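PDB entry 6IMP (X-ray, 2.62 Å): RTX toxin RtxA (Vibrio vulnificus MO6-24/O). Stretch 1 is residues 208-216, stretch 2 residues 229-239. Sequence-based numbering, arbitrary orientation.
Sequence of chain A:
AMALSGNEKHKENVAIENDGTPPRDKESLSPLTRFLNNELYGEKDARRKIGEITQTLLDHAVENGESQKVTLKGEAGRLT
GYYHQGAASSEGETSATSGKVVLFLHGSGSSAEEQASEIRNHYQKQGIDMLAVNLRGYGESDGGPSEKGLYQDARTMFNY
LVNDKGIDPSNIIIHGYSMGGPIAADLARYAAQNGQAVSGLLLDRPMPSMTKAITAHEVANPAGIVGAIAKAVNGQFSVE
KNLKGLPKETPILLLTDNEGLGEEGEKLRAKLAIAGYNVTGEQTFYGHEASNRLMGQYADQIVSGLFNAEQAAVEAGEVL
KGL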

# COMPACT_ATOMS: atom_id res chain seq x y z
N PRO A 208 -1.04 6.16 -10.26
CA PRO A 208 -1.69 7.46 -10.09
C PRO A 208 -3.18 7.35 -10.26
O PRO A 208 -3.92 8.16 -9.74
CB PRO A 208 -1.12 8.27 -11.23
CG PRO A 208 -0.95 7.27 -12.32
CD PRO A 208 -0.45 6.03 -11.61
N SER A 209 -3.58 6.34 -11.02
CA SER A 209 -4.96 6.01 -11.28
C SER A 209 -4.90 4.61 -11.88
O SER A 209 -3.91 4.24 -12.50
CB SER A 209 -5.58 7.02 -12.27
OG SER A 209 -5.30 6.68 -13.62
N MET A 210 -5.93 3.84 -11.68
CA MET A 210 -5.97 2.52 -12.28
C MET A 210 -5.98 2.57 -13.81
O MET A 210 -5.42 1.69 -14.47
CB MET A 210 -7.19 1.79 -11.79
CG MET A 210 -7.39 0.44 -12.45
SD MET A 210 -6.17 -0.72 -11.89
CE MET A 210 -6.75 -0.99 -10.22
N THR A 211 -6.63 3.58 -14.37
CA THR A 211 -6.79 3.69 -15.82
C THR A 211 -5.40 3.87 -16.44
O THR A 211 -4.99 3.14 -17.35
CB THR A 211 -7.72 4.87 -16.21
OG1 THR A 211 -7.06 6.12 -15.96
CG2 THR A 211 -9.02 4.83 -15.41
N LYS A 212 -4.64 4.78 -15.84
CA LYS A 212 -3.30 5.12 -16.28
C LYS A 212 -2.30 4.00 -15.99
O LYS A 212 -1.29 3.86 -16.68
CB LYS A 212 -2.86 6.43 -15.63
CG LYS A 212 -3.62 7.63 -16.19
CD LYS A 212 -3.39 8.91 -15.41
CE LYS A 212 -2.98 10.07 -16.32
NZ LYS A 212 -1.83 10.84 -15.75
N ALA A 213 -2.61 3.18 -15.00
CA ALA A 213 -1.86 1.97 -14.75
C ALA A 213 -2.18 0.89 -15.78
O ALA A 213 -1.27 0.19 -16.24
CB ALA A 213 -2.15 1.46 -13.35
N ILE A 214 -3.46 0.74 -16.11
CA ILE A 214 -3.89 -0.22 -17.13
C ILE A 214 -3.31 0.18 -18.49
O ILE A 214 -2.78 -0.67 -19.22
CB ILE A 214 -5.44 -0.31 -17.20
CG1 ILE A 214 -5.95 -1.18 -16.03
CG2 ILE A 214 -5.91 -0.92 -18.53
CD1 ILE A 214 -7.41 -0.97 -15.68
N THR A 215 -3.37 1.48 -18.77
CA THR A 215 -2.76 2.11 -19.95
C THR A 215 -1.25 1.85 -20.10
O THR A 215 -0.78 1.58 -21.21
CB THR A 215 -3.00 3.64 -19.91
OG1 THR A 215 -4.33 3.94 -20.34
CG2 THR A 215 -2.01 4.41 -20.78
N ALA A 216 -0.50 1.97 -19.01
CA ALA A 216 0.97 1.84 -19.06
C ALA A 216 1.39 0.44 -19.49
O ALA A 216 2.39 0.28 -20.17
CB ALA A 216 1.59 2.17 -17.71
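Stretch 2 (229-239) IAKAVNGQFSV

Stretch 2 enters in a helix that begins earlier in the chain. It then makes a type II beta turn from V233 to Q236 and then continues as a loop that kinks at F237, with S238 at the N-cap position before the next helix. G235 sits in this turn with a positive phi, which by itself favours glycine. Stretch 1 starts as loop, and S209 is the N-cap residue before the helix 210-216.

The two stretches run in opposite directions. P208 faces V239, S209 faces S238, and T211 faces A230, with the S209 and S238 CA atoms 4.1 Å apart. Two backbone hydrogen bonds fix the loop end: V239 N to P208 O at 2.9 Å and M210 N to Q236 O at 3.2 Å. Both are nearly straight. Between them the backbones are close enough for two CA-H...O contacts, S238 CA to P208 O at 3.3 Å and S209 CA to F237 O at 3.2 Å.

The side chains fit along the helix of stretch 1. T211 is the bump that enters the hollow formed by A230 O, V233 C and N234 N. Its CG2 lies 3.0 Å from A230 O, 3.5 Å from V233 C and 3.4 Å from N234 N. Its OG1 instead pairs with S209 OG at 3.0 Å, within stretch 1.

V233 is the answering bump, and its CB points toward stretch 1. Its CG1 reaches between M210 and I214, 4.1 Å from M210 CG and 4.0 Å from I214 CD1. T211 CG2 is also near, 3.6 Å from V233 CG1. The side chain of M210 bends through two p rotamers and brings CE to 3.5 Å from F237 CD2, oblique to the ring. Further along, the small A230 makes a looser contact, with its CB 4.4 Å from I214 CG2. The two stretches together bury 518 Å².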

# COMPACT_ATOMS: atom_id res chain seq x y z
N ILE A 229 -12.24 -0.54 -21.19
CA ILE A 229 -12.03 -0.94 -19.82
C ILE A 229 -11.27 0.15 -19.06
O ILE A 229 -11.62 0.48 -17.92
CB ILE A 229 -11.29 -2.28 -19.75
CG1 ILE A 229 -12.22 -3.39 -20.24
CG2 ILE A 229 -10.82 -2.56 -18.32
CD1 ILE A 229 -11.50 -4.47 -21.03
N ALA A 230 -10.26 0.72 -19.71
CA ALA A 230 -9.54 1.84 -19.13
C ALA A 230 -10.50 2.98 -18.79
O ALA A 230 -10.45 3.52 -17.69
CB ALA A 230 -8.46 2.32 -20.07
N LYS A 231 -11.38 3.32 -19.73
CA LYS A 231 -12.41 4.35 -19.50
C LYS A 231 -13.41 3.92 -18.44
O LYS A 231 -13.79 4.71 -17.57
CB LYS A 231 -13.16 4.70 -20.79
CG LYS A 231 -12.54 5.84 -21.60
CD LYS A 231 -13.31 7.15 -21.43
CE LYS A 231 -12.75 8.25 -22.33
NZ LYS A 231 -11.46 8.78 -21.81
N ALA A 232 -13.81 2.65 -18.48
CA ALA A 232 -14.90 2.15 -17.61
C ALA A 232 -14.59 2.34 -16.14
O ALA A 232 -15.48 2.25 -15.30
CB ALA A 232 -15.20 0.69 -17.90
N VAL A 233 -13.32 2.63 -15.84
CA VAL A 233 -12.78 2.50 -14.50
C VAL A 233 -12.11 3.80 -14.01
O VAL A 233 -11.48 3.83 -12.95
CB VAL A 233 -11.85 1.25 -14.45
CG1 VAL A 233 -10.44 1.55 -14.93
CG2 VAL A 233 -11.86 0.63 -13.07
N ASN A 234 -12.32 4.88 -14.78
CA ASN A 234 -12.01 6.25 -14.35
C ASN A 234 -12.48 6.53 -12.92
O ASN A 234 -13.55 6.08 -12.52
CB ASN A 234 -12.67 7.26 -15.30
CG ASN A 234 -11.72 7.76 -16.38
OD1 ASN A 234 -11.23 6.99 -17.21
ND2 ASN A 234 -11.48 9.08 -16.40
N GLY A 235 -11.68 7.28 -12.17
CA GLY A 235 -12.02 7.65 -10.78
C GLY A 235 -11.72 6.59 -9.73
O GLY A 235 -11.97 6.80 -8.54
N GLN A 236 -11.20 5.44 -10.16
CA GLN A 236 -10.79 4.39 -9.25
C GLN A 236 -9.29 4.48 -8.94
O GLN A 236 -8.44 4.52 -9.86
CB GLN A 236 -11.14 3.02 -9.81
CG GLN A 236 -12.61 2.86 -10.12
CD GLN A 236 -13.13 1.44 -9.91
OE1 GLN A 236 -13.81 0.90 -10.78
NE2 GLN A 236 -12.86 0.86 -8.74
N PHE A 237 -8.97 4.51 -7.65
CA PHE A 237 -7.59 4.61 -7.18
C PHE A 237 -6.84 5.80 -7.79
O PHE A 237 -5.67 5.69 -8.15
CB PHE A 237 -6.81 3.32 -7.49
CG PHE A 237 -7.42 2.06 -6.94
CD1 PHE A 237 -7.26 1.71 -5.61
CD2 PHE A 237 -8.08 1.18 -7.79
CE1 PHE A 237 -7.79 0.54 -5.11
CE2 PHE A 237 -8.61 -0.01 -7.30
CZ PHE A 237 -8.45 -0.34 -5.96
N SER A 238 -7.53 6.94 -7.91
CA SER A 238 -6.87 8.18 -8.31
C SER A 238 -6.21 8.82 -7.09
O SER A 238 -6.88 9.10 -6.09
CB SER A 238 -7.87 9.16 -8.94
OG SER A 238 -7.32 10.47 -9.03
N VAL A 239 -4.89 9.03 -7.17
CA VAL A 239 -4.12 9.67 -6.07
C VAL A 239 -4.65 11.08 -5.81
O VAL A 239 -4.89 11.46 -4.66
CB VAL A 239 -2.62 9.77 -6.41
CG1 VAL A 239 -1.87 10.59 -5.37
CG2 VAL A 239 -1.99 8.39 -6.52